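Local coordinates for protein aldehyde dehydrogenase (Burkholderia vietnamiensis, PDB 5KF0) that probably oxidises aldehydes to carboxylic acids with the help of a nicotinamide cofactor, and binds NADPH in its cofactor pocket, at residues E93-E98 with N162-L167; D89-A94 with A194-E199. All coordinates share one frame; numbering follows the deposited sequence.

Contact 1. Residues E93-E98 with N162-L167; sequences EALCIE and NFPLNL. With MG (magnesium ion), chain F; NDP (NADPH dihydro-nicotinamide-adenine-dinucleotide phosphate), chain E.
Leu95 reaches across from its helix with both methyl branches and touches two successive residues, Pro164 and Leu165. It is modelled in two conformations, and the following holds for one of them. In that one CG stands anti to the backbone N (chi1 173°), which carries the isobutyl fork out toward the start of helix 164-178. CD1 meets the pyrrolidine ring at its CG-CD bond, 3.6 Å from Pro164 CD, while the second branch diverges and puts Leu95 CD2 4.2 Å from Leu165 CD1. Both pairings are oblique and apolar, and the three residues are buried.

On its other side the segment 162-167 meets the dihydronicotinamide. The amide oxygen Asn162 OD1 comes to 3.3 Å from NDP C6N, and the methyl Leu167 CD1 approaches NDP C5N to 3.3 Å. Asn162 ND2 sits 3.4 Å above the plane of the neighbouring Phe163 ring, over its centre, and is also held by a hydrogen bond to Gln291 O, which together probably settle which way the amide is turned. Its place in the Asn-Phe-Pro sequence is consistent with the asparagine that lines the oxyanion hole in aldehyde dehydrogenases.

At the far side of helix 88-99, Glu93 OE2 binds the magnesium ion at 1.9 Å together with His6 and His8 of the N-terminal histidine run, evidently an expression tag. Glu98 spreads its carboxylate over Val192 N and Gly193 N at the beginning of helix 192-202, where the helix end probably stabilises the negative charge.

Helix 103-123 flanks the contact, with Ser106 and Glu109 touching Leu95; helix 164-178 itself is the crossover between the neighbouring parallel strands 155-158 and 182-185.

Contact 2. Residues D89-A94 with A194-E199; sequences DELAEA and ALIIAE. With MG (magnesium ion), chain F.
An antiparallel helix pair, helix 88-99 against helix 192-202, meets here through Ile196, which lies against Glu90, Leu91 and Ala94. The short helix segments run at 155° to one another with their axes 11.0 Å apart at closest approach, a wide separation bridged by side chains rather than by touching backbones.

Ile196 does the work for its helix. Its CG1 branch, anti to the carbonyl carbon (chi1 -66°), carries CD1 out over the surface between Glu90 and Ala94, residues one turn apart. There Ile196 CD1 comes to 4.2 Å from Ala94 CB and to 4.0 Å from Glu90 OE2. Leu91 lies against both branches, closest at the other one: Ile196 CG2 is 3.6 Å from Leu91 CD2. The two side chains run antiparallel where they meet, which sets the leucine methyl alongside the isoleucine's branch point, with Leu91 CD2 3.9 Å from Ile196 CB.

In the fold, helix 192-202 is the crossover between strands 182-185 and 211-213, the latter at one margin of the parallel part of the cofactor-binding sheet. Ala194, Leu195 and Ala198 of this helix touch Val213, whereas Ile196 turns to helix 88-99, which thus packs on the outer side of a Rossmann-like beta-alpha-beta unit.

Arg87, just ahead of helix 88-99, handles the charges at the edge of the contact. Its NH2 forms a salt bridge with Glu90 OE2 and its NH1 one with Glu199 OE1, tying the two helices together electrostatically. Glu90 OE2 and Glu199 OE2 are 5.2 Å apart, and the guanidinium probably offsets the repulsion between these like charges. Glu90 reaches the arginine on an extended chain whose CG is anti to the backbone N (chi1 172°). On the buried flank, Leu91 also rests on Val110 of helix 103-123.

How the contacts relate
Contacts 1 and 2 draw on overlapping parts of helix 88-99, sharing Glu93 and Ala94, and their centres are about 8 Å apart. Along the chain this helix comes first; 162-167 and then 194-199 follow, at the start of helix 164-178 and within helix 192-202. Those two helices are successive crossovers of the parallel sheet, linking strands 155-158, 182-185 and 211-213. The contacts merge through Leu165, whose CD2 lies 4.0 Å from Ile197 CD1 and 4.1 Å from Leu91 CD2. One helix therefore packs across both crossovers, joining the nicotinamide side of the pocket in contact 1 to the helix nearer the sheet's margin in contact 2.

Contact 1. Residues E93-E98 with N162-L167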
loop_
_atom_site.group_PDB
_atom_site.type_symbol
_atom_site.label_atom_id
_atom_site.label_comp_id
_atom_site.label_asym_id
_atom_site.label_seq_id
_atom_site.Cartn_x
_atom_site.Cartn_y
_atom_site.Cartn_z
ATOM N N GLU A 93 3.204 40.101 2.146
ATOM C CA GLU A 93 3.387 41.333 2.902
ATOM C C GLU A 93 2.759 41.225 4.284
ATOM O O GLU A 93 3.336 41.692 5.271
ATOM C CB GLU A 93 2.806 42.532 2.149
ATOM C CG GLU A 93 2.775 43.769 3.042
ATOM C CD GLU A 93 2.526 45.065 2.308
ATOM O OE1 GLU A 93 1.716 45.085 1.357
ATOM O OE2 GLU A 93 3.149 46.073 2.701
ATOM N N ALA A 94 1.568 40.623 4.375
ATOM C CA ALA A 94 0.937 40.447 5.681
ATOM C C ALA A 94 1.846 39.652 6.607
ATOM O O ALA A 94 2.032 40.009 7.777
ATOM C CB ALA A 94 -0.412 39.748 5.526
ATOM N N LEU A 95 2.442 38.587 6.078
ATOM C CA LEU A 95 3.353 37.769 6.867
ATOM C C LEU A 95 4.592 38.560 7.270
ATOM O O LEU A 95 5.051 38.473 8.415
ATOM C CB LEU A 95 3.724 36.526 6.064
ATOM C CG LEU A 95 4.780 35.563 6.571
ATOM C CD1 LEU A 95 4.449 35.107 7.987
ATOM C CD2 LEU A 95 4.805 34.380 5.613
ATOM N N CYS A 96 5.143 39.341 6.343
ATOM C CA CYS A 96 6.303 40.165 6.642
ATOM C C CYS A 96 6.011 41.110 7.804
ATOM O O CYS A 96 6.815 41.247 8.731
ATOM C CB CYS A 96 6.687 40.939 5.384
ATOM S SG CYS A 96 8.127 41.952 5.511
ATOM N N ILE A 97 4.846 41.754 7.774
ATOM C CA ILE A 97 4.504 42.733 8.798
ATOM C C ILE A 97 4.259 42.046 10.137
ATOM O O ILE A 97 4.898 42.373 11.146
ATOM C CB ILE A 97 3.286 43.558 8.355
ATOM C CG1 ILE A 97 3.646 44.406 7.139
ATOM C CG2 ILE A 97 2.800 44.457 9.501
ATOM C CD1 ILE A 97 2.430 45.021 6.469
ATOM N N GLU A 98 3.317 41.096 10.174
ATOM C CA GLU A 98 2.843 40.606 11.462
ATOM C C GLU A 98 3.808 39.629 12.124
ATOM O O GLU A 98 3.753 39.468 13.348
ATOM C CB GLU A 98 1.453 39.956 11.324
ATOM C CG GLU A 98 1.385 38.611 10.624
ATOM C CD GLU A 98 -0.041 38.066 10.592
ATOM O OE1 GLU A 98 -0.869 38.547 11.398
ATOM O OE2 GLU A 98 -0.334 37.176 9.759
ATOM N N ASN A 162 5.201 31.602 14.088
ATOM C CA ASN A 162 6.392 31.828 13.268
ATOM C C ASN A 162 6.227 31.419 11.812
ATOM O O ASN A 162 6.789 32.073 10.928
ATOM C CB ASN A 162 7.611 31.124 13.869
ATOM C CG ASN A 162 7.457 29.622 13.904
ATOM O OD1 ASN A 162 6.392 29.098 14.233
ATOM N ND2 ASN A 162 8.533 28.919 13.583
ATOM N N PHE A 163 5.488 30.349 11.530
ATOM C CA PHE A 163 5.109 29.988 10.166
ATOM C C PHE A 163 3.586 29.964 10.151
ATOM O O PHE A 163 2.971 28.896 10.014
ATOM C CB PHE A 163 5.669 28.634 9.718
ATOM C CG PHE A 163 7.147 28.422 9.983
ATOM C CD1 PHE A 163 8.068 29.464 9.897
ATOM C CD2 PHE A 163 7.616 27.160 10.288
ATOM C CE1 PHE A 163 9.426 29.233 10.132
ATOM C CE2 PHE A 163 8.968 26.921 10.517
ATOM C CZ PHE A 163 9.871 27.959 10.446
ATOM N N PRO A 164 2.941 31.121 10.317
ATOM C CA PRO A 164 1.492 31.098 10.578
ATOM C C PRO A 164 0.671 30.633 9.393
ATOM O O PRO A 164 -0.377 30.010 9.596
ATOM C CB PRO A 164 1.176 32.550 10.948
ATOM C CG PRO A 164 2.225 33.358 10.246
ATOM C CD PRO A 164 3.474 32.500 10.271
ATOM N N LEU A 165 1.101 30.922 8.166
ATOM C CA LEU A 165 0.361 30.451 7.000
ATOM C C LEU A 165 0.521 28.949 6.830
ATOM O O LEU A 165 -0.465 28.205 6.785
ATOM C CB LEU A 165 0.835 31.179 5.739
ATOM C CG LEU A 165 0.407 32.640 5.633
ATOM C CD1 LEU A 165 0.989 33.276 4.379
ATOM C CD2 LEU A 165 -1.100 32.744 5.628
ATOM N N ASN A 166 1.765 28.476 6.724
ATOM C CA ASN A 166 1.942 27.083 6.340
ATOM C C ASN A 166 1.567 26.112 7.456
ATOM O O ASN A 166 1.076 25.012 7.168
ATOM C CB ASN A 166 3.372 26.821 5.891
ATOM C CG ASN A 166 3.472 25.533 5.077
ATOM O OD1 ASN A 166 2.608 25.247 4.237
ATOM N ND2 ASN A 166 4.489 24.755 5.339
ATOM N N LEU A 167 1.792 26.479 8.722
ATOM C CA LEU A 167 1.418 25.553 9.789
ATOM C C LEU A 167 -0.093 25.517 10.000
ATOM O O LEU A 167 -0.639 24.479 10.386
ATOM C CB LEU A 167 2.165 25.897 11.072
ATOM C CG LEU A 167 3.670 25.665 10.890
ATOM C CD1 LEU A 167 4.430 26.234 12.102
ATOM C CD2 LEU A 167 4.004 24.166 10.669
HETATM MG MG MG F . 2.508 47.738 2.029
HETATM P PA NDP E . 3.258 29.018 21.907
HETATM O O1A NDP E . 3.245 27.678 22.563
HETATM O O2A NDP E . 3.646 30.141 22.868
HETATM O O5B NDP E . 1.859 29.374 21.241
HETATM C C5B NDP E . 1.388 28.508 20.178
HETATM C C4B NDP E . -0.110 28.623 20.089
HETATM O O4B NDP E . -0.710 28.039 21.267
HETATM C C3B NDP E . -0.647 30.059 20.014
HETATM O O3B NDP E . -1.818 30.107 19.203
HETATM C C2B NDP E . -1.015 30.328 21.473
HETATM O O2B NDP E . -2.021 31.344 21.663
HETATM C C1B NDP E . -1.606 28.975 21.827
HETATM N N9A NDP E . -1.717 28.721 23.258
HETATM C C8A NDP E . -0.770 28.887 24.234
HETATM N N7A NDP E . -1.164 28.506 25.427
HETATM C C5A NDP E . -2.461 28.063 25.219
HETATM C C6A NDP E . -3.431 27.520 26.085
HETATM N N6A NDP E . -3.250 27.353 27.401
HETATM N N1A NDP E . -4.620 27.162 25.547
HETATM C C2A NDP E . -4.819 27.346 24.241
HETATM N N3A NDP E . -3.986 27.853 23.328
HETATM C C4A NDP E . -2.817 28.194 23.887
HETATM O O3 NDP E . 4.269 28.982 20.682
HETATM P PN NDP E . 4.795 30.099 19.678
HETATM O O1N NDP E . 3.644 30.739 18.992
HETATM O O2N NDP E . 5.694 31.016 20.467
HETATM O O5D NDP E . 5.639 29.299 18.601
HETATM C C5D NDP E . 6.976 28.811 18.800
HETATM C C4D NDP E . 6.911 27.363 19.218
HETATM O O4D NDP E . 6.222 26.585 18.203
HETATM C C3D NDP E . 8.298 26.736 19.382
HETATM O O3D NDP E . 8.393 25.902 20.531
HETATM C C2D NDP E . 8.453 25.953 18.079
HETATM O O2D NDP E . 9.389 24.881 18.093
HETATM C C1D NDP E . 7.025 25.471 17.860
HETATM N N1N NDP E . 6.870 25.119 16.453
HETATM C C2N NDP E . 6.591 23.830 16.063
HETATM C C3N NDP E . 6.603 23.444 14.772
HETATM C C7N NDP E . 6.216 22.071 14.348
HETATM O O7N NDP E . 5.658 21.939 13.249
HETATM N N7N NDP E . 6.543 21.037 15.120
HETATM C C4N NDP E . 7.044 24.393 13.716
HETATM C C5N NDP E . 6.991 25.801 14.204
HETATM C C6N NDP E . 6.976 26.082 15.494
HETATM P P2B NDP E . -1.615 32.929 21.787
HETATM O O1X NDP E . -0.173 33.058 21.468
HETATM O O2X NDP E . -2.582 33.597 20.855
HETATM O O3X NDP E . -1.929 33.337 23.211
#

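Contact 2. Residues D89-A94 with A194-E199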
loop_
_atom_site.group_PDB
_atom_site.type_symbol
_atom_site.label_atom_id
_atom_site.label_comp_id
_atom_site.label_asym_id
_atom_site.label_seq_id
_atom_site.Cartn_x
_atom_site.Cartn_y
_atom_site.Cartn_z
ATOM N N ASP A 89 1.317 38.372 -3.267
ATOM C CA ASP A 89 2.036 39.495 -2.666
ATOM C C ASP A 89 1.328 40.025 -1.428
ATOM O O ASP A 89 1.988 40.471 -0.483
ATOM C CB ASP A 89 2.220 40.610 -3.692
ATOM C CG ASP A 89 3.079 40.183 -4.871
ATOM O OD1 ASP A 89 4.022 39.407 -4.671
ATOM O OD2 ASP A 89 2.814 40.636 -6.005
ATOM N N GLU A 90 -0.005 39.981 -1.412
ATOM C CA GLU A 90 -0.746 40.400 -0.229
ATOM C C GLU A 90 -0.436 39.491 0.953
ATOM O O GLU A 90 -0.168 39.965 2.068
ATOM C CB GLU A 90 -2.243 40.407 -0.535
ATOM C CG GLU A 90 -3.129 40.650 0.668
ATOM C CD GLU A 90 -4.599 40.447 0.342
ATOM O OE1 GLU A 90 -4.925 40.169 -0.836
ATOM O OE2 GLU A 90 -5.429 40.561 1.266
ATOM N N LEU A 91 -0.471 38.174 0.724
ATOM C CA LEU A 91 -0.156 37.225 1.788
ATOM C C LEU A 91 1.272 37.404 2.280
ATOM O O LEU A 91 1.528 37.374 3.494
ATOM C CB LEU A 91 -0.380 35.795 1.286
ATOM C CG LEU A 91 -1.862 35.418 1.202
ATOM C CD1 LEU A 91 -2.072 34.256 0.241
ATOM C CD2 LEU A 91 -2.403 35.089 2.589
ATOM N N ALA A 92 2.219 37.579 1.349
ATOM C CA ALA A 92 3.620 37.733 1.723
ATOM C C ALA A 92 3.836 38.996 2.543
ATOM O O ALA A 92 4.579 38.982 3.532
ATOM C CB ALA A 92 4.500 37.756 0.472
ATOM N N GLU A 93 3.204 40.101 2.146
ATOM C CA GLU A 93 3.387 41.333 2.902
ATOM C C GLU A 93 2.759 41.225 4.284
ATOM O O GLU A 93 3.336 41.692 5.271
ATOM C CB GLU A 93 2.806 42.532 2.149
ATOM C CG GLU A 93 2.775 43.769 3.042
ATOM C CD GLU A 93 2.526 45.065 2.308
ATOM O OE1 GLU A 93 1.716 45.085 1.357
ATOM O OE2 GLU A 93 3.149 46.073 2.701
ATOM N N ALA A 94 1.568 40.623 4.375
ATOM C CA ALA A 94 0.937 40.447 5.681
ATOM C C ALA A 94 1.846 39.652 6.607
ATOM O O ALA A 94 2.032 40.009 7.777
ATOM C CB ALA A 94 -0.412 39.748 5.526
ATOM N N ALA A 194 -4.139 33.732 8.768
ATOM C CA ALA A 194 -5.242 32.787 8.952
ATOM C C ALA A 194 -6.587 33.396 8.562
ATOM O O ALA A 194 -7.462 32.687 8.038
ATOM C CB ALA A 194 -5.273 32.309 10.407
ATOM N N LEU A 195 -6.777 34.693 8.812
ATOM C CA LEU A 195 -8.036 35.338 8.449
ATOM C C LEU A 195 -8.140 35.580 6.947
ATOM O O LEU A 195 -9.249 35.655 6.415
ATOM C CB LEU A 195 -8.203 36.652 9.212
ATOM C CG LEU A 195 -8.325 36.443 10.724
ATOM C CD1 LEU A 195 -8.261 37.784 11.440
ATOM C CD2 LEU A 195 -9.617 35.694 11.095
ATOM N N ILE A 196 -7.011 35.702 6.241
ATOM C CA ILE A 196 -7.086 35.750 4.780
ATOM C C ILE A 196 -7.426 34.367 4.224
ATOM O O ILE A 196 -8.245 34.236 3.299
ATOM C CB ILE A 196 -5.777 36.301 4.184
ATOM C CG1 ILE A 196 -5.581 37.768 4.584
ATOM C CG2 ILE A 196 -5.808 36.173 2.655
ATOM C CD1 ILE A 196 -4.192 38.288 4.266
ATOM N N ILE A 197 -6.818 33.319 4.784
ATOM C CA ILE A 197 -7.219 31.950 4.447
ATOM C C ILE A 197 -8.719 31.779 4.663
ATOM O O ILE A 197 -9.432 31.244 3.805
ATOM C CB ILE A 197 -6.406 30.929 5.267
ATOM C CG1 ILE A 197 -4.925 30.951 4.866
ATOM C CG2 ILE A 197 -6.982 29.527 5.103
ATOM C CD1 ILE A 197 -4.047 29.997 5.674
ATOM N N ALA A 198 -9.227 32.276 5.801
ATOM C CA ALA A 198 -10.656 32.165 6.094
ATOM C C ALA A 198 -11.505 32.917 5.077
ATOM O O ALA A 198 -12.563 32.427 4.657
ATOM C CB ALA A 198 -10.941 32.678 7.509
ATOM N N GLU A 199 -11.072 34.120 4.680
ATOM C CA GLU A 199 -11.826 34.893 3.694
ATOM C C GLU A 199 -11.932 34.138 2.372
ATOM O O GLU A 199 -12.989 34.133 1.729
ATOM C CB GLU A 199 -11.151 36.246 3.484
ATOM C CG GLU A 199 -11.856 37.156 2.499
ATOM C CD GLU A 199 -10.946 38.284 2.027
ATOM O OE1 GLU A 199 -11.124 38.755 0.888
ATOM O OE2 GLU A 199 -10.038 38.678 2.790
HETATM MG MG MG F . 2.508 47.738 2.029
#